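Sulfide-quinone reductase (Aquifex aeolicus, PDB 3HYW) oxidises hydrogen sulfide with the help of a quinone and a bound FAD, building up polysulfur that is released typically as cyclooctasulfur. Local coordinates at residues Y140-V154 with R174-S187. Numbering follows the deposited sequence.
Sequences YANPGPVVIGAIPGV and RGIRYKVPMTFITS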
ATOM      1  N   TYR A 140     -31.890   9.745   5.160  1.00 36.38           N
ATOM      2  CA  TYR A 140     -32.192   9.847   3.729  1.00 36.42           C
ATOM      3  C   TYR A 140     -33.024  11.096   3.429  1.00 36.57           C
ATOM      4  O   TYR A 140     -32.829  11.748   2.399  1.00 36.59           O
ATOM      5  CB  TYR A 140     -32.932   8.601   3.221  1.00 36.21           C
ATOM      6  CG  TYR A 140     -32.317   7.261   3.585  1.00 36.03           C
ATOM      7  CD1 TYR A 140     -33.120   6.212   4.038  1.00 36.74           C
ATOM      8  CD2 TYR A 140     -30.941   7.034   3.467  1.00 35.92           C
ATOM      9  CE1 TYR A 140     -32.574   4.969   4.365  1.00 36.29           C
ATOM     10  CE2 TYR A 140     -30.381   5.793   3.801  1.00 35.76           C
ATOM     11  CZ  TYR A 140     -31.205   4.770   4.249  1.00 36.04           C
ATOM     12  OH  TYR A 140     -30.671   3.545   4.575  1.00 35.58           O
ATOM     13  N   ALA A 141     -33.948  11.412   4.337  1.00 36.77           N
ATOM     14  CA  ALA A 141     -34.800  12.593   4.239  1.00 37.07           C
ATOM     15  C   ALA A 141     -33.987  13.879   4.402  1.00 37.31           C
ATOM     16  O   ALA A 141     -34.163  14.833   3.645  1.00 37.15           O
ATOM     17  CB  ALA A 141     -35.910  12.525   5.281  1.00 37.03           C
ATOM     18  N   ASN A 142     -33.097  13.886   5.393  1.00 37.45           N
ATOM     19  CA  ASN A 142     -32.247  15.038   5.671  1.00 37.63           C
ATOM     20  C   ASN A 142     -30.777  14.636   5.746  1.00 37.48           C
ATOM     21  O   ASN A 142     -30.249  14.401   6.837  1.00 37.74           O
ATOM     22  CB  ASN A 142     -32.703  15.738   6.952  1.00 37.87           C
ATOM     23  CG  ASN A 142     -34.073  16.376   6.806  1.00 38.85           C
ATOM     24  OD1 ASN A 142     -34.242  17.353   6.072  1.00 39.73           O
ATOM     25  ND2 ASN A 142     -35.062  15.820   7.499  1.00 39.58           N
ATOM     26  N   PRO A 143     -30.112  14.543   4.577  1.00 37.25           N
ATOM     27  CA  PRO A 143     -28.736  14.035   4.501  1.00 36.99           C
ATOM     28  C   PRO A 143     -27.724  14.911   5.244  1.00 36.70           C
ATOM     29  O   PRO A 143     -27.826  16.138   5.230  1.00 36.75           O
ATOM     30  CB  PRO A 143     -28.448  14.026   2.994  1.00 37.03           C
ATOM     31  CG  PRO A 143     -29.389  15.031   2.420  1.00 37.54           C
ATOM     32  CD  PRO A 143     -30.629  14.917   3.248  1.00 37.29           C
ATOM     33  N   GLY A 144     -26.769  14.261   5.901  1.00 36.01           N
ATOM     34  CA  GLY A 144     -25.717  14.937   6.644  1.00 35.30           C
ATOM     35  C   GLY A 144     -24.610  13.944   6.945  1.00 34.81           C
ATOM     36  O   GLY A 144     -24.665  12.806   6.474  1.00 34.46           O
ATOM     37  N   PRO A 145     -23.600  14.368   7.733  1.00 34.31           N
ATOM     38  CA  PRO A 145     -22.427  13.549   8.022  1.00 33.73           C
ATOM     39  C   PRO A 145     -22.763  12.260   8.755  1.00 33.13           C
ATOM     40  O   PRO A 145     -23.513  12.266   9.734  1.00 32.61           O
ATOM     41  CB  PRO A 145     -21.567  14.455   8.919  1.00 33.73           C
ATOM     42  CG  PRO A 145     -22.070  15.816   8.703  1.00 34.20           C
ATOM     43  CD  PRO A 145     -23.524  15.682   8.394  1.00 34.32           C
ATOM     44  N   VAL A 146     -22.202  11.164   8.260  1.00 33.01           N
ATOM     45  CA  VAL A 146     -22.306   9.868   8.918  1.00 32.71           C
ATOM     46  C   VAL A 146     -20.952   9.476   9.490  1.00 32.71           C
ATOM     47  O   VAL A 146     -19.911   9.669   8.853  1.00 32.58           O
ATOM     48  CB  VAL A 146     -22.825   8.787   7.945  1.00 32.89           C
ATOM     49  CG1 VAL A 146     -22.644   7.380   8.517  1.00 32.46           C
ATOM     50  CG2 VAL A 146     -24.281   9.034   7.640  1.00 32.97           C
ATOM     51  N   VAL A 147     -20.972   8.964  10.715  1.00 32.78           N
ATOM     52  CA  VAL A 147     -19.802   8.303  11.277  1.00 33.01           C
ATOM     53  C   VAL A 147     -20.176   6.968  11.903  1.00 32.52           C
ATOM     54  O   VAL A 147     -21.163   6.843  12.631  1.00 32.46           O
ATOM     55  CB  VAL A 147     -18.950   9.235  12.211  1.00 33.35           C
ATOM     56  CG1 VAL A 147     -19.823  10.090  13.070  1.00 34.82           C
ATOM     57  CG2 VAL A 147     -17.958   8.446  13.050  1.00 33.34           C
ATOM     58  N   ILE A 148     -19.384   5.963  11.566  1.00 32.21           N
ATOM     59  CA  ILE A 148     -19.640   4.591  11.963  1.00 31.68           C
ATOM     60  C   ILE A 148     -18.329   4.068  12.533  1.00 31.56           C
ATOM     61  O   ILE A 148     -17.266   4.520  12.141  1.00 31.37           O
ATOM     62  CB  ILE A 148     -20.115   3.748  10.735  1.00 31.75           C
ATOM     63  CG1 ILE A 148     -21.489   4.242  10.256  1.00 31.47           C
ATOM     64  CG2 ILE A 148     -20.185   2.250  11.067  1.00 30.81           C
ATOM     65  CD1 ILE A 148     -21.796   3.950   8.796  1.00 30.40           C
ATOM     66  N   GLY A 149     -18.396   3.136  13.475  1.00 31.46           N
ATOM     67  CA  GLY A 149     -17.175   2.493  13.916  1.00 31.10           C
ATOM     68  C   GLY A 149     -17.267   1.695  15.190  1.00 31.33           C
ATOM     69  O   GLY A 149     -18.306   1.117  15.515  1.00 30.81           O
ATOM     70  N   ALA A 150     -16.146   1.671  15.901  1.00 31.40           N
ATOM     71  CA  ALA A 150     -15.991   0.861  17.095  1.00 31.57           C
ATOM     72  C   ALA A 150     -15.334   1.668  18.209  1.00 31.56           C
ATOM     73  O   ALA A 150     -14.366   2.397  17.982  1.00 31.43           O
ATOM     74  CB  ALA A 150     -15.172  -0.370  16.776  1.00 31.45           C
ATOM     75  N   ILE A 151     -15.895   1.544  19.407  1.00 31.74           N
ATOM     76  CA  ILE A 151     -15.348   2.171  20.602  1.00 31.60           C
ATOM     77  C   ILE A 151     -14.176   1.307  21.104  1.00 31.86           C
ATOM     78  O   ILE A 151     -13.934   0.223  20.559  1.00 31.96           O
ATOM     79  CB  ILE A 151     -16.453   2.375  21.698  1.00 31.80           C
ATOM     80  CG1 ILE A 151     -16.965   1.029  22.240  1.00 31.31           C
ATOM     81  CG2 ILE A 151     -17.606   3.214  21.145  1.00 31.62           C
ATOM     82  CD1 ILE A 151     -17.841   1.141  23.484  1.00 31.24           C
ATOM     83  N   PRO A 152     -13.423   1.783  22.116  1.00 31.89           N
ATOM     84  CA  PRO A 152     -12.384   0.926  22.689  1.00 31.81           C
ATOM     85  C   PRO A 152     -12.956  -0.352  23.307  1.00 32.18           C
ATOM     86  O   PRO A 152     -14.094  -0.348  23.787  1.00 31.98           O
ATOM     87  CB  PRO A 152     -11.767   1.805  23.781  1.00 31.59           C
ATOM     88  CG  PRO A 152     -12.080   3.202  23.355  1.00 31.64           C
ATOM     89  CD  PRO A 152     -13.442   3.116  22.750  1.00 31.89           C
ATOM     90  N   GLY A 153     -12.168  -1.428  23.278  1.00 32.34           N
ATOM     91  CA  GLY A 153     -12.577  -2.722  23.840  1.00 32.62           C
ATOM     92  C   GLY A 153     -13.490  -3.547  22.950  1.00 32.98           C
ATOM     93  O   GLY A 153     -13.916  -4.640  23.331  1.00 32.99           O
ATOM     94  N   VAL A 154     -13.794  -3.038  21.759  1.00 33.06           N
ATOM     95  CA  VAL A 154     -14.630  -3.774  20.821  1.00 33.34           C
ATOM     96  C   VAL A 154     -13.902  -5.042  20.377  1.00 33.95           C
ATOM     97  O   VAL A 154     -12.673  -5.078  20.321  1.00 33.79           O
ATOM     98  CB  VAL A 154     -15.099  -2.893  19.631  1.00 33.24           C
ATOM     99  CG1 VAL A 154     -15.560  -3.741  18.427  1.00 32.37           C
ATOM    100  CG2 VAL A 154     -16.244  -1.979  20.076  1.00 31.97           C
ATOM    101  N   ARG A 174     -30.033   5.492  -3.792  1.00 34.76           N
ATOM    102  CA  ARG A 174     -30.955   6.614  -3.646  1.00 34.70           C
ATOM    103  C   ARG A 174     -30.438   7.884  -4.340  1.00 34.63           C
ATOM    104  O   ARG A 174     -31.141   8.898  -4.403  1.00 34.71           O
ATOM    105  CB  ARG A 174     -31.227   6.882  -2.160  1.00 34.62           C
ATOM    106  CG  ARG A 174     -32.051   5.795  -1.472  1.00 34.53           C
ATOM    107  CD  ARG A 174     -32.082   5.984   0.039  1.00 34.83           C
ATOM    108  NE  ARG A 174     -32.956   5.014   0.699  1.00 36.74           N
ATOM    109  CZ  ARG A 174     -34.236   5.224   1.006  1.00 36.66           C
ATOM    110  NH1 ARG A 174     -34.817   6.383   0.726  1.00 37.10           N
ATOM    111  NH2 ARG A 174     -34.937   4.270   1.605  1.00 36.35           N
ATOM    112  N   GLY A 175     -29.210   7.816  -4.857  1.00 34.56           N
ATOM    113  CA  GLY A 175     -28.579   8.933  -5.561  1.00 34.41           C
ATOM    114  C   GLY A 175     -28.263  10.127  -4.677  1.00 34.28           C
ATOM    115  O   GLY A 175     -28.226  11.259  -5.151  1.00 34.08           O
ATOM    116  N   ILE A 176     -28.025   9.872  -3.392  1.00 34.21           N
ATOM    117  CA  ILE A 176     -27.753  10.940  -2.425  1.00 33.95           C
ATOM    118  C   ILE A 176     -26.412  10.784  -1.694  1.00 33.84           C
ATOM    119  O   ILE A 176     -26.170  11.448  -0.680  1.00 34.08           O
ATOM    120  CB  ILE A 176     -28.913  11.104  -1.395  1.00 34.03           C
ATOM    121  CG1 ILE A 176     -29.159   9.798  -0.627  1.00 33.87           C
ATOM    122  CG2 ILE A 176     -30.185  11.606  -2.094  1.00 33.87           C
ATOM    123  CD1 ILE A 176     -29.930   9.975   0.675  1.00 33.71           C
ATOM    124  N   ARG A 177     -25.544   9.915  -2.210  1.00 33.57           N
ATOM    125  CA  ARG A 177     -24.223   9.692  -1.606  1.00 33.27           C
ATOM    126  C   ARG A 177     -23.343  10.954  -1.656  1.00 33.08           C
ATOM    127  O   ARG A 177     -22.531  11.190  -0.757  1.00 32.83           O
ATOM    128  CB  ARG A 177     -23.517   8.478  -2.241  1.00 33.20           C
ATOM    129  CG  ARG A 177     -22.109   8.182  -1.694  1.00 33.13           C
ATOM    130  CD  ARG A 177     -22.114   7.788  -0.217  1.00 34.52           C
ATOM    131  NE  ARG A 177     -21.271   8.680   0.582  1.00 36.24           N
ATOM    132  CZ  ARG A 177     -19.972   8.510   0.823  1.00 36.34           C
ATOM    133  NH1 ARG A 177     -19.315   7.462   0.343  1.00 36.40           N
ATOM    134  NH2 ARG A 177     -19.328   9.401   1.562  1.00 37.04           N
ATOM    135  N   TYR A 178     -23.527  11.775  -2.688  1.00 32.78           N
ATOM    136  CA  TYR A 178     -22.782  13.033  -2.810  1.00 32.65           C
ATOM    137  C   TYR A 178     -23.196  14.082  -1.766  1.00 32.65           C
ATOM    138  O   TYR A 178     -22.544  15.121  -1.630  1.00 32.38           O
ATOM    139  CB  TYR A 178     -22.866  13.595  -4.241  1.00 32.59           C
ATOM    140  CG  TYR A 178     -24.136  14.359  -4.565  1.00 32.63           C
ATOM    141  CD1 TYR A 178     -24.106  15.745  -4.743  1.00 32.26           C
ATOM    142  CD2 TYR A 178     -25.363  13.699  -4.700  1.00 32.78           C
ATOM    143  CE1 TYR A 178     -25.262  16.457  -5.046  1.00 32.24           C
ATOM    144  CE2 TYR A 178     -26.524  14.401  -5.000  1.00 32.37           C
ATOM    145  CZ  TYR A 178     -26.465  15.782  -5.172  1.00 32.47           C
ATOM    146  OH  TYR A 178     -27.606  16.487  -5.468  1.00 32.55           O
ATOM    147  N   LYS A 179     -24.273  13.799  -1.034  1.00 32.68           N
ATOM    148  CA  LYS A 179     -24.742  14.673   0.042  1.00 32.90           C
ATOM    149  C   LYS A 179     -24.353  14.149   1.423  1.00 32.61           C
ATOM    150  O   LYS A 179     -24.565  14.834   2.426  1.00 32.71           O
ATOM    151  CB  LYS A 179     -26.265  14.842  -0.020  1.00 33.09           C
ATOM    152  CG  LYS A 179     -26.794  15.444  -1.311  1.00 34.83           C
ATOM    153  CD  LYS A 179     -28.127  16.152  -1.078  1.00 37.24           C
ATOM    154  CE  LYS A 179     -28.752  16.636  -2.385  1.00 38.90           C
ATOM    155  NZ  LYS A 179     -29.198  15.498  -3.259  1.00 39.81           N
ATOM    156  N   VAL A 180     -23.790  12.939   1.478  1.00 32.22           N
ATOM    157  CA  VAL A 180     -23.511  12.276   2.759  1.00 31.88           C
ATOM    158  C   VAL A 180     -22.020  11.966   2.967  1.00 31.81           C
ATOM    159  O   VAL A 180     -21.507  10.960   2.451  1.00 31.57           O
ATOM    160  CB  VAL A 180     -24.357  10.980   2.941  1.00 31.80           C
ATOM    161  CG1 VAL A 180     -24.103  10.362   4.309  1.00 31.77           C
ATOM    162  CG2 VAL A 180     -25.845  11.271   2.772  1.00 32.08           C
ATOM    163  N   PRO A 181     -21.311  12.843   3.710  1.00 31.73           N
ATOM    164  CA  PRO A 181     -19.954  12.515   4.129  1.00 31.60           C
ATOM    165  C   PRO A 181     -19.962  11.279   5.018  1.00 31.58           C
ATOM    166  O   PRO A 181     -20.840  11.133   5.875  1.00 31.58           O
ATOM    167  CB  PRO A 181     -19.523  13.759   4.925  1.00 31.75           C
ATOM    168  CG  PRO A 181     -20.389  14.857   4.408  1.00 31.59           C
ATOM    169  CD  PRO A 181     -21.707  14.189   4.163  1.00 31.84           C
ATOM    170  N   MET A 182     -19.011  10.379   4.788  1.00 31.51           N
ATOM    171  CA  MET A 182     -18.904   9.171   5.587  1.00 31.79           C
ATOM    172  C   MET A 182     -17.516   9.030   6.175  1.00 31.44           C
ATOM    173  O   MET A 182     -16.509   9.158   5.464  1.00 31.24           O
ATOM    174  CB  MET A 182     -19.264   7.933   4.764  1.00 31.64           C
ATOM    175  CG  MET A 182     -20.734   7.848   4.406  1.00 32.08           C
ATOM    176  SD  MET A 182     -21.206   6.309   3.593  1.00 33.40           S
ATOM    177  CE  MET A 182     -20.982   5.162   4.954  1.00 33.49           C
ATOM    178  N   THR A 183     -17.478   8.764   7.477  1.00 30.97           N
ATOM    179  CA  THR A 183     -16.234   8.591   8.205  1.00 30.75           C
ATOM    180  C   THR A 183     -16.319   7.356   9.089  1.00 30.77           C
ATOM    181  O   THR A 183     -17.302   7.149   9.805  1.00 31.09           O
ATOM    182  CB  THR A 183     -15.880   9.848   9.049  1.00 30.86           C
ATOM    183  OG1 THR A 183     -15.746  10.976   8.177  1.00 30.02           O
ATOM    184  CG2 THR A 183     -14.568   9.651   9.817  1.00 30.35           C
ATOM    185  N   PHE A 184     -15.278   6.538   9.022  1.00 30.40           N
ATOM    186  CA  PHE A 184     -15.180   5.332   9.822  1.00 30.51           C
ATOM    187  C   PHE A 184     -14.152   5.575  10.918  1.00 30.35           C
ATOM    188  O   PHE A 184     -13.027   5.971  10.629  1.00 30.70           O
ATOM    189  CB  PHE A 184     -14.761   4.163   8.926  1.00 30.28           C
ATOM    190  CG  PHE A 184     -14.922   2.818   9.565  1.00 30.18           C
ATOM    191  CD1 PHE A 184     -16.129   2.133   9.472  1.00 30.65           C
ATOM    192  CD2 PHE A 184     -13.860   2.217  10.233  1.00 30.68           C
ATOM    193  CE1 PHE A 184     -16.289   0.877  10.067  1.00 30.75           C
ATOM    194  CE2 PHE A 184     -14.011   0.963  10.822  1.00 30.31           C
ATOM    195  CZ  PHE A 184     -15.228   0.293  10.734  1.00 30.17           C
ATOM    196  N   ILE A 185     -14.546   5.368  12.175  1.00 30.17           N
ATOM    197  CA  ILE A 185     -13.641   5.599  13.316  1.00 29.98           C
ATOM    198  C   ILE A 185     -13.525   4.331  14.157  1.00 29.90           C
ATOM    199  O   ILE A 185     -14.521   3.810  14.655  1.00 29.89           O
ATOM    200  CB  ILE A 185     -14.095   6.782  14.214  1.00 29.99           C
ATOM    201  CG1 ILE A 185     -14.295   8.055  13.386  1.00 30.27           C
ATOM    202  CG2 ILE A 185     -13.074   7.022  15.339  1.00 30.11           C
ATOM    203  CD1 ILE A 185     -14.637   9.289  14.210  1.00 30.14           C
ATOM    204  N   THR A 186     -12.306   3.834  14.308  1.00 29.88           N
ATOM    205  CA  THR A 186     -12.109   2.552  14.983  1.00 29.49           C
ATOM    206  C   THR A 186     -10.987   2.536  16.027  1.00 29.53           C
ATOM    207  O   THR A 186      -9.997   3.277  15.926  1.00 29.25           O
ATOM    208  CB  THR A 186     -11.920   1.406  13.948  1.00 29.99           C
ATOM    209  OG1 THR A 186     -11.763   0.160  14.635  1.00 28.49           O
ATOM    210  CG2 THR A 186     -10.704   1.671  13.046  1.00 29.15           C
ATOM    211  N   SER A 187     -11.177   1.688  17.037  1.00 29.45           N
ATOM    212  CA  SER A 187     -10.159   1.371  18.031  1.00 29.56           C
ATOM    213  C   SER A 187      -9.037   0.493  17.456  1.00 29.97           C
ATOM    214  O   SER A 187      -7.938   0.443  18.014  1.00 30.06           O
ATOM    215  CB  SER A 187     -10.809   0.681  19.231  1.00 29.58           C
ATOM    216  OG  SER A 187     -11.799  -0.259  18.815  1.00 30.01           O
TER
HETATM  217  O   HOH W   1     -18.561  11.900   8.077  1.00 31.65           O
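Val146 to Gly149 pair in parallel with Met182 to Ile185, and helix 158-173 joins the two strands, making this a beta-alpha-beta unit of a mixed beta sheet. Five backbone hydrogen bonds zip the strands together, from Val146 N to Pro181 O (2.7 Å, nearly straight at 173°) through Ile148 N to Thr183 O and on to Ala150 N with Ile185 O. Val146 O accepts both Thr183 N and a water, which also hydrogen-bonds Thr183 OG1 (3.0 Å).

Apolar side chains mesh over both faces of the sheet. On one, Val146 CG2 meets Val180 CG1 at 3.6 Å, and the methyl ends of Ile148 and Met182 lie alongside each other. There too one face of the Phe184 ring lies over Gly149 CA, offset toward the rim; Tyr161 and Phe210 add aromatic neighbours. On the other, Val147 CG2 reaches Ile185 CD1 at 3.6 Å.

At the entry to the strands, the Arg174 guanidinium lies flat on the Tyr140 ring, planes 9° apart, in an off-centre cation-pi stack with Arg174 CZ 3.4 Å from Tyr140 CD1. The arginine chain, extended from CG to NE, lays CD over the same face in a CH-pi contact, while NE is salt-bridged to Glu170. With an alanine in place of Tyr140 the guanidinium would lose its flat support and would probably be left to turn about its Glu170 bridge.

Beyond the strands, toward the bound octathiocane, the two segments are tied by a side chain: Ser187 OG, turned between its backbone nitrogen and carbonyl carbon (chi1 41°), donates to Ile151 O at 2.8 Å from above the carbonyl plane.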